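Local coordinates for glucokinase (Enterococcus faecalis, PDB 2QM1), which probably phosphorylates glucose at the expense of ATP, as a zinc- and magnesium-containing glucokinase of the ROK family, at residues I22-T25 / D26-Q30; I39-D42 / G43-V47; E212-Q215 / A216-G220. All coordinates share one frame; numbering follows the deposited sequence. Where two conformers were deposited one is given.

Overall arrangement
The three contacts are local ones, made one after another along the chain. Contact 1 is the hairpin turn between strands 17-24 and 29-36; the latter strand then leads through the loop of contact 2 into helix 46-60. Although close in sequence, their centres lie 29 Å apart and their nearest atoms about 16 Å. Contact 3, in helix 212-218, lies across the chain's centre from contact 1, with 45 Å between their centres; its centre is 39 Å from that of contact 2. None of the three contains a ligand of the bound magnesium (Asn116, Asn119, Gly148) or zinc (His169, Cys179, Cys181, Cys186), so all three describe the scaffold away from these sites.

Contact 1: residues I22-T25 / D26-Q30; sequences ILTT and DGVVQ
Thr24 and Val28 are joined twice, and one of the two links depends on the first torsion of Thr24: at 65° it sets OG1 between the backbone N and the carbonyl carbon, facing the chain that comes after the turn. There Val28 N donates to OG1 at 3.1 Å, with an N-H...O angle of 156°; Asp26 N makes only a weak second bond to the same oxygen. The other link is the backbone bond from Thr24 N to Val28 O, 2.8 Å. A third use of Thr24 closes the turn itself, since Gly27 N reaches Thr24 O at 2.7 Å, coming from above the carbonyl plane.

Thr24 to Gly27 form a type I turn whose last residue, Gly27, has a phi of 75°. Together with the bonds from Thr24 to Gly27 and Val28, this is the evidence for a type I turn with a G1 beta bulge, a common way to close a tight hairpin. Beyond it, Leu23 and Val29 face each other as an antiparallel non-hydrogen-bonded pair, Leu23 CD2 lying 3.8 Å from Val29 CG2. Next, Gln30 N bonds in the carbonyl plane to Ile22 O, at 2.6 Å. Gln30, extended beyond CG, crosses the Thr24 side chain at about a right angle and brings NE2 to 3.2 Å from Thr24 CG2, while OE1 passes 3.6 Å from Ile22 CG2.

The hairpin supplies the last two strands of the five-stranded mixed sheet, with 29-36 outermost within the chain and 17-24 next to strand 7-13. Leu23 packs on Ile313 and Ala316 of helix 310-318, and Ile22 lies against Lys7 and Ile9 of strand 7-13.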
ATOM      1  N   ILE B  22      13.872  24.535  14.726  1.00 38.33           N
ATOM      2  CA  ILE B  22      14.615  23.899  15.774  1.00 39.25           C
ATOM      3  C   ILE B  22      13.619  23.456  16.820  1.00 39.23           C
ATOM      4  O   ILE B  22      12.761  24.224  17.272  1.00 37.90           O
ATOM      5  CB  ILE B  22      15.658  24.832  16.381  1.00 39.45           C
ATOM      6  CG1 ILE B  22      16.791  25.084  15.371  1.00 37.68           C
ATOM      7  CG2 ILE B  22      16.219  24.222  17.636  1.00 40.75           C
ATOM      8  CD1 ILE B  22      17.585  26.289  15.700  1.00 37.81           C
ATOM      9  N   LEU B  23      13.739  22.193  17.200  1.00 38.57           N
ATOM     10  CA  LEU B  23      12.726  21.600  18.026  1.00 38.97           C
ATOM     11  C   LEU B  23      13.380  20.871  19.162  1.00 39.05           C
ATOM     12  O   LEU B  23      14.548  20.495  19.054  1.00 39.02           O
ATOM     13  CB  LEU B  23      11.924  20.602  17.172  1.00 37.89           C
ATOM     14  CG  LEU B  23      11.024  21.103  16.034  1.00 41.34           C
ATOM     15  CD1 LEU B  23      11.737  21.130  14.697  1.00 41.33           C
ATOM     16  CD2 LEU B  23       9.777  20.224  15.881  1.00 41.69           C
ATOM     17  N   THR B  24      12.634  20.646  20.243  1.00 39.34           N
ATOM     18  CA  THR B  24      13.102  19.731  21.298  1.00 39.67           C
ATOM     19  C   THR B  24      13.018  18.320  20.746  1.00 40.25           C
ATOM     20  O   THR B  24      12.308  18.078  19.743  1.00 39.48           O
ATOM     21  CB  THR B  24      12.209  19.758  22.564  1.00 38.94           C
ATOM     22  OG1 THR B  24      10.915  19.254  22.221  1.00 41.63           O
ATOM     23  CG2 THR B  24      12.062  21.179  23.137  1.00 38.49           C
ATOM     24  N   THR B  25      13.717  17.384  21.395  1.00 40.91           N
ATOM     25  CA  THR B  25      13.672  16.007  20.954  1.00 42.11           C
ATOM     26  C   THR B  25      12.283  15.408  21.101  1.00 43.51           C
ATOM     27  O   THR B  25      12.024  14.407  20.494  1.00 44.25           O
ATOM     28  CB  THR B  25      14.716  15.085  21.636  1.00 42.76           C
ATOM     29  OG1 THR B  25      14.461  15.028  23.047  1.00 43.58           O
ATOM     30  CG2 THR B  25      16.214  15.558  21.347  1.00 39.62           C
ATOM     31  N   ASP B  26      11.403  16.000  21.913  1.00 45.21           N
ATOM     32  CA  ASP B  26       9.976  15.609  21.940  1.00 46.94           C
ATOM     33  C   ASP B  26       9.149  16.276  20.818  1.00 46.03           C
ATOM     34  O   ASP B  26       7.927  16.142  20.785  1.00 47.16           O
ATOM     35  CB  ASP B  26       9.361  15.968  23.301  1.00 48.90           C
ATOM     36  CG  ASP B  26       8.016  15.254  23.561  1.00 54.87           C
ATOM     37  OD1 ASP B  26       7.880  14.053  23.192  1.00 58.65           O
ATOM     38  OD2 ASP B  26       7.100  15.904  24.155  1.00 61.87           O
ATOM     39  N   GLY B  27       9.799  17.028  19.930  1.00 44.44           N
ATOM     40  CA  GLY B  27       9.130  17.653  18.800  1.00 43.15           C
ATOM     41  C   GLY B  27       8.271  18.870  19.089  1.00 43.38           C
ATOM     42  O   GLY B  27       7.339  19.136  18.352  1.00 44.75           O
ATOM     43  N   VAL B  28       8.599  19.618  20.141  1.00 42.41           N
ATOM     44  CA  VAL B  28       8.077  20.967  20.366  1.00 41.39           C
ATOM     45  C   VAL B  28       8.993  21.978  19.673  1.00 40.33           C
ATOM     46  O   VAL B  28      10.196  21.963  19.888  1.00 40.65           O
ATOM     47  CB  VAL B  28       8.060  21.329  21.859  1.00 40.77           C
ATOM     48  CG1 VAL B  28       7.419  22.693  22.120  1.00 39.45           C
ATOM     49  CG2 VAL B  28       7.416  20.186  22.709  1.00 42.95           C
ATOM     50  N   VAL B  29       8.400  22.846  18.862  1.00 39.16           N
ATOM     51  CA  VAL B  29       9.105  23.823  18.046  1.00 39.72           C
ATOM     52  C   VAL B  29       9.662  24.955  18.941  1.00 40.07           C
ATOM     53  O   VAL B  29       8.907  25.591  19.656  1.00 40.80           O
ATOM     54  CB  VAL B  29       8.116  24.407  16.916  1.00 39.17           C
ATOM     55  CG1 VAL B  29       8.800  25.465  16.045  1.00 39.40           C
ATOM     56  CG2 VAL B  29       7.596  23.312  16.029  1.00 37.89           C
ATOM     57  N   GLN B  30      10.977  25.185  18.930  1.00 40.88           N
ATOM     58  CA  GLN B  30      11.574  26.296  19.669  1.00 40.50           C
ATOM     59  C   GLN B  30      11.721  27.602  18.834  1.00 41.07           C
ATOM     60  O   GLN B  30      11.498  28.687  19.368  1.00 40.85           O
ATOM     61  CB  GLN B  30      12.928  25.861  20.245  1.00 42.03           C
ATOM     62  CG  GLN B  30      12.871  24.639  21.215  1.00 41.74           C
ATOM     63  CD  GLN B  30      14.248  24.185  21.733  1.00 44.41           C
ATOM     64  OE1 GLN B  30      15.309  24.418  21.099  1.00 46.51           O
ATOM     65  NE2 GLN B  30      14.233  23.504  22.858  1.00 43.89           N
TER

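Contact 2: residues I39-D42 / G43-V47; sequences ILED and GKHIV
Glu41 OE1 and His45 NE2 meet in a hydrogen bond of 3.0 Å, the direct side-chain link of this loop, with His45 as donor at an N-H...O angle of 166°. A first torsion of -61° in His45 sets the ring beside its own backbone N, anti to the carbonyl carbon, and from there NE2 meets the glutamate. The oxygen lies close to the imidazole plane, at the edge of the ring; the donor stands well out of the carboxylate plane, and the two flat groups are turned 89° apart. One face of the same ring is taken by Lys44 CG, 3.9 Å above its centre. The aliphatic part of Lys44 also runs past Glu41, CD lying 4.0 Å from Glu41 CB.

The backbone sets these positions. Lys44 N bonds to Glu41 O at 3.1 Å, closing a type I' turn whose two central residues, Asp42 and Gly43, both have positive phi. One water stands between the two sides of the loop: it donates to Leu40 O at 2.7 Å and accepts from His45 N at 2.9 Å, tying His45 to the loop through its main chain as well.

Further out, Ile39 O receives a weak bond from Gly43 N and another from Asn93 ND2, while Gly43 O accepts one from Trp94 NE1. Ile46 CD1 lies 4.4 Å from Ile39 CG2, and its side chain touches Leu92 and Trp94.

A type I turn from Gly43 to Ile46 overlaps the first by two residues. The overlapping type I' and type I turns carry the chain from strand 29-36, outermost within this chain, into helix 46-60, with a His-carboxylate pair alongside.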
ATOM      1  N   ILE B  39      16.108  28.718  -7.509  1.00 52.32           N
ATOM      2  CA  ILE B  39      16.169  27.630  -8.495  1.00 53.41           C
ATOM      3  C   ILE B  39      17.040  27.904  -9.756  1.00 53.95           C
ATOM      4  O   ILE B  39      17.156  27.036 -10.658  1.00 54.20           O
ATOM      5  CB  ILE B  39      14.747  27.105  -8.901  1.00 53.38           C
ATOM      6  CG1 ILE B  39      13.989  28.125  -9.771  1.00 54.53           C
ATOM      7  CG2 ILE B  39      13.920  26.689  -7.657  1.00 52.90           C
ATOM      8  CD1 ILE B  39      13.093  27.495 -10.817  1.00 53.39           C
ATOM      9  N   LEU B  40      17.649  29.086  -9.787  0.50 53.93           N
ATOM     10  CA  LEU B  40      18.460  29.552 -10.907  0.50 53.97           C
ATOM     11  C   LEU B  40      19.753  28.760 -11.025  0.50 54.21           C
ATOM     12  O   LEU B  40      20.308  28.320 -10.012  0.50 53.90           O
ATOM     13  CB  LEU B  40      18.795  31.039 -10.737  0.50 53.79           C
ATOM     14  CG  LEU B  40      17.717  32.117 -10.914  0.50 52.94           C
ATOM     15  CD1 LEU B  40      18.207  33.400 -10.279  0.50 53.79           C
ATOM     16  CD2 LEU B  40      17.344  32.351 -12.372  0.50 50.27           C
ATOM     17  N   GLU B  41      20.242  28.603 -12.259  1.00 54.16           N
ATOM     18  CA  GLU B  41      21.482  27.863 -12.501  1.00 54.53           C
ATOM     19  C   GLU B  41      21.323  26.413 -12.032  1.00 53.71           C
ATOM     20  O   GLU B  41      22.062  25.965 -11.177  1.00 54.44           O
ATOM     21  CB  GLU B  41      22.693  28.535 -11.813  1.00 54.79           C
ATOM     22  CG  GLU B  41      23.344  29.676 -12.596  1.00 57.44           C
ATOM     23  CD  GLU B  41      23.771  30.859 -11.706  1.00 60.56           C
ATOM     24  OE1 GLU B  41      24.846  30.808 -11.047  1.00 56.79           O
ATOM     25  OE2 GLU B  41      23.019  31.870 -11.700  1.00 64.70           O
ATOM     26  N   ASP B  42      20.345  25.697 -12.589  1.00 52.97           N
ATOM     27  CA  ASP B  42      20.159  24.256 -12.350  1.00 52.51           C
ATOM     28  C   ASP B  42      20.124  23.933 -10.864  1.00 51.68           C
ATOM     29  O   ASP B  42      20.559  22.847 -10.446  1.00 52.26           O
ATOM     30  CB  ASP B  42      21.239  23.379 -13.021  1.00 52.50           C
ATOM     31  CG  ASP B  42      21.750  23.950 -14.336  1.00 54.57           C
ATOM     32  OD1 ASP B  42      22.997  24.069 -14.492  1.00 58.35           O
ATOM     33  OD2 ASP B  42      20.924  24.280 -15.207  1.00 55.92           O
ATOM     34  N   GLY B  43      19.605  24.881 -10.082  1.00 50.39           N
ATOM     35  CA  GLY B  43      19.368  24.709  -8.662  1.00 48.20           C
ATOM     36  C   GLY B  43      20.596  24.439  -7.811  1.00 47.30           C
ATOM     37  O   GLY B  43      20.466  23.852  -6.747  1.00 46.23           O
ATOM     38  N   LYS B  44      21.772  24.895  -8.258  1.00 46.44           N
ATOM     39  CA  LYS B  44      23.043  24.602  -7.565  1.00 46.76           C
ATOM     40  C   LYS B  44      23.219  25.420  -6.311  1.00 46.39           C
ATOM     41  O   LYS B  44      24.097  25.117  -5.513  1.00 46.44           O
ATOM     42  CB  LYS B  44      24.240  24.892  -8.467  1.00 47.44           C
ATOM     43  CG  LYS B  44      24.340  26.344  -8.890  1.00 48.95           C
ATOM     44  CD  LYS B  44      25.522  26.555  -9.799  1.00 55.99           C
ATOM     45  CE  LYS B  44      26.752  26.997  -9.054  1.00 59.80           C
ATOM     46  NZ  LYS B  44      27.868  27.376 -10.029  1.00 64.26           N
ATOM     47  N   HIS B  45      22.406  26.471  -6.168  1.00 45.55           N
ATOM     48  CA  HIS B  45      22.452  27.379  -5.000  1.00 44.93           C
ATOM     49  C   HIS B  45      21.579  26.922  -3.808  1.00 43.68           C
ATOM     50  O   HIS B  45      21.669  27.489  -2.728  1.00 42.89           O
ATOM     51  CB  HIS B  45      22.101  28.836  -5.422  1.00 45.96           C
ATOM     52  CG  HIS B  45      23.044  29.411  -6.436  1.00 46.38           C
ATOM     53  ND1 HIS B  45      24.384  29.597  -6.182  1.00 51.77           N
ATOM     54  CD2 HIS B  45      22.850  29.798  -7.719  1.00 48.59           C
ATOM     55  CE1 HIS B  45      24.975  30.093  -7.257  1.00 49.11           C
ATOM     56  NE2 HIS B  45      24.064  30.212  -8.206  1.00 49.99           N
ATOM     57  N   ILE B  46      20.747  25.900  -4.004  1.00 42.47           N
ATOM     58  CA  ILE B  46      19.766  25.503  -2.978  1.00 42.01           C
ATOM     59  C   ILE B  46      20.473  24.927  -1.740  1.00 41.93           C
ATOM     60  O   ILE B  46      20.405  25.498  -0.643  1.00 41.67           O
ATOM     61  CB  ILE B  46      18.717  24.548  -3.580  1.00 43.03           C
ATOM     62  CG1 ILE B  46      17.888  25.315  -4.617  1.00 43.02           C
ATOM     63  CG2 ILE B  46      17.779  23.878  -2.499  1.00 39.95           C
ATOM     64  CD1 ILE B  46      16.903  24.423  -5.390  1.00 39.61           C
ATOM     65  N   VAL B  47      21.218  23.845  -1.941  1.00 40.45           N
ATOM     66  CA  VAL B  47      21.926  23.232  -0.846  1.00 39.37           C
ATOM     67  C   VAL B  47      22.903  24.210  -0.182  1.00 39.62           C
ATOM     68  O   VAL B  47      22.908  24.281   1.037  1.00 38.58           O
ATOM     69  CB  VAL B  47      22.555  21.874  -1.214  1.00 39.90           C
ATOM     70  CG1 VAL B  47      23.638  21.466  -0.188  1.00 39.63           C
ATOM     71  CG2 VAL B  47      21.439  20.810  -1.320  1.00 37.69           C
TER
HETATM   72  O   HOH W   1      20.033  27.602  -7.396  1.00 28.07           O

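Contact 3: residues E212-Q215 / A216-G220; sequences ELKQ and AIDDG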
ATOM      1  N   GLU B 212     -23.019  31.966  -8.165  1.00 51.68           N
ATOM      2  CA  GLU B 212     -21.819  32.767  -8.122  1.00 50.96           C
ATOM      3  C   GLU B 212     -20.568  32.001  -8.529  1.00 49.25           C
ATOM      4  O   GLU B 212     -19.669  32.585  -9.158  1.00 49.98           O
ATOM      5  CB  GLU B 212     -21.619  33.443  -6.766  1.00 51.99           C
ATOM      6  CG  GLU B 212     -20.929  34.807  -6.913  1.00 54.67           C
ATOM      7  CD  GLU B 212     -21.202  35.746  -5.757  1.00 60.41           C
ATOM      8  OE1 GLU B 212     -20.679  35.475  -4.651  1.00 64.55           O
ATOM      9  OE2 GLU B 212     -21.922  36.757  -5.955  1.00 61.09           O
ATOM     10  N   LEU B 213     -20.509  30.713  -8.175  1.00 46.67           N
ATOM     11  CA  LEU B 213     -19.357  29.897  -8.503  1.00 43.88           C
ATOM     12  C   LEU B 213     -19.252  29.627 -10.014  1.00 43.09           C
ATOM     13  O   LEU B 213     -18.156  29.705 -10.589  1.00 42.93           O
ATOM     14  CB  LEU B 213     -19.328  28.560  -7.731  1.00 44.16           C
ATOM     15  CG  LEU B 213     -18.156  27.636  -8.162  1.00 42.91           C
ATOM     16  CD1 LEU B 213     -16.817  28.340  -8.047  1.00 42.32           C
ATOM     17  CD2 LEU B 213     -18.098  26.285  -7.468  1.00 42.72           C
ATOM     18  N   LYS B 214     -20.374  29.280 -10.630  1.00 40.77           N
ATOM     19  CA  LYS B 214     -20.378  28.945 -12.036  1.00 41.64           C
ATOM     20  C   LYS B 214     -19.915  30.166 -12.866  1.00 41.32           C
ATOM     21  O   LYS B 214     -19.082  30.028 -13.759  1.00 40.47           O
ATOM     22  CB  LYS B 214     -21.767  28.479 -12.483  1.00 41.37           C
ATOM     23  CG  LYS B 214     -21.834  28.109 -13.973  1.00 43.41           C
ATOM     24  CD  LYS B 214     -23.212  28.266 -14.522  1.00 41.60           C
ATOM     25  CE  LYS B 214     -23.228  28.621 -16.004  1.00 47.95           C
ATOM     26  NZ  LYS B 214     -22.606  27.626 -16.920  1.00 46.86           N
ATOM     27  N   GLN B 215     -20.468  31.336 -12.546  0.50 40.61           N
ATOM     28  CA  GLN B 215     -20.085  32.584 -13.183  0.50 40.13           C
ATOM     29  C   GLN B 215     -18.570  32.831 -13.147  0.50 40.76           C
ATOM     30  O   GLN B 215     -17.977  33.135 -14.182  0.50 39.54           O
ATOM     31  CB  GLN B 215     -20.824  33.746 -12.537  0.50 40.37           C
ATOM     32  CG  GLN B 215     -22.313  33.828 -12.878  0.50 38.34           C
ATOM     33  CD  GLN B 215     -22.882  35.220 -12.646  0.50 39.12           C
ATOM     34  OE1 GLN B 215     -23.967  35.378 -12.081  0.50 40.50           O
ATOM     35  NE2 GLN B 215     -22.160  36.239 -13.103  0.50 37.18           N
ATOM     36  N   ALA B 216     -17.951  32.702 -11.968  1.00 41.14           N
ATOM     37  CA  ALA B 216     -16.509  32.960 -11.846  1.00 42.79           C
ATOM     38  C   ALA B 216     -15.640  31.918 -12.575  1.00 43.99           C
ATOM     39  O   ALA B 216     -14.596  32.259 -13.174  1.00 44.68           O
ATOM     40  CB  ALA B 216     -16.097  33.067 -10.423  1.00 43.44           C
ATOM     41  N   ILE B 217     -16.037  30.649 -12.476  1.00 44.32           N
ATOM     42  CA  ILE B 217     -15.377  29.570 -13.218  1.00 44.55           C
ATOM     43  C   ILE B 217     -15.438  29.876 -14.722  1.00 44.70           C
ATOM     44  O   ILE B 217     -14.408  29.905 -15.418  1.00 43.42           O
ATOM     45  CB  ILE B 217     -16.024  28.188 -12.888  1.00 45.25           C
ATOM     46  CG1 ILE B 217     -15.668  27.754 -11.447  1.00 44.51           C
ATOM     47  CG2 ILE B 217     -15.664  27.126 -13.925  1.00 43.77           C
ATOM     48  CD1 ILE B 217     -14.165  27.431 -11.121  1.00 43.73           C
ATOM     49  N   ASP B 218     -16.644  30.171 -15.188  1.00 44.78           N
ATOM     50  CA  ASP B 218     -16.880  30.398 -16.583  1.00 46.32           C
ATOM     51  C   ASP B 218     -16.142  31.627 -17.123  1.00 47.55           C
ATOM     52  O   ASP B 218     -15.744  31.648 -18.305  1.00 46.79           O
ATOM     53  CB  ASP B 218     -18.372  30.480 -16.847  1.00 46.37           C
ATOM     54  CG  ASP B 218     -19.040  29.106 -16.849  1.00 46.75           C
ATOM     55  OD1 ASP B 218     -18.369  28.083 -17.102  1.00 45.76           O
ATOM     56  OD2 ASP B 218     -20.254  29.062 -16.621  1.00 48.54           O
ATOM     57  N   ASP B 219     -15.940  32.611 -16.238  1.00 48.39           N
ATOM     58  CA  ASP B 219     -15.154  33.830 -16.503  1.00 49.84           C
ATOM     59  C   ASP B 219     -13.643  33.609 -16.570  1.00 50.15           C
ATOM     60  O   ASP B 219     -12.893  34.537 -16.888  1.00 50.57           O
ATOM     61  CB  ASP B 219     -15.365  34.835 -15.377  1.00 49.99           C
ATOM     62  CG  ASP B 219     -16.702  35.543 -15.443  1.00 53.33           C
ATOM     63  OD1 ASP B 219     -17.320  35.631 -16.531  1.00 52.26           O
ATOM     64  OD2 ASP B 219     -17.114  36.042 -14.366  1.00 58.15           O
ATOM     65  N   GLY B 220     -13.178  32.431 -16.197  1.00 50.84           N
ATOM     66  CA  GLY B 220     -11.755  32.169 -16.219  1.00 52.50           C
ATOM     67  C   GLY B 220     -11.011  32.346 -14.901  1.00 53.67           C
ATOM     68  O   GLY B 220      -9.769  32.355 -14.870  1.00 53.85           O
TER
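Ala216 opens the second half of this helix by donating its N-H to Glu212 O, 3.3 Å away, the first of four successive i to i+4 bonds between the halves. Ile217 repeats the step with a straighter bond to Leu213 O and adds an apolar one: with its CG anti to the backbone N (chi1 175°), Leu213 directs its branch along the helix, and CD1 comes to 3.6 Å from Ile217 CG1. The two side chains form one buried ridge, with Leu213 reaching on to Phe231 of helix 225-233 and to Phe238 and Ala239 of helix 237-261.

Asp218 makes the polar contact. Its N bonds to Lys214 O at 2.8 Å, and its OD2 receives Lys214 NZ, also at 2.8 Å, on the syn lone pair. The lysine chain is nearly extended as far as CE and bends at its last torsion (61°), which turns the ammonium to the carboxylate. The other oxygen, OD1, is hydrogen-bonded to Ser204 OG.

Asp219 N completes the series on Gln215 O at 2.9 Å. Gly220 then leaves the helix with a phi of 97°, its N bonding to Ile217 O, in a Schellman motif.

Chemically, Leu213 packs on the neighbouring helices while Lys214 and Asp218 pair by a salt bridge; both carboxylate oxygens of Asp218 have a partner, Lys214 and Ser204, which probably stabilises its negative charge.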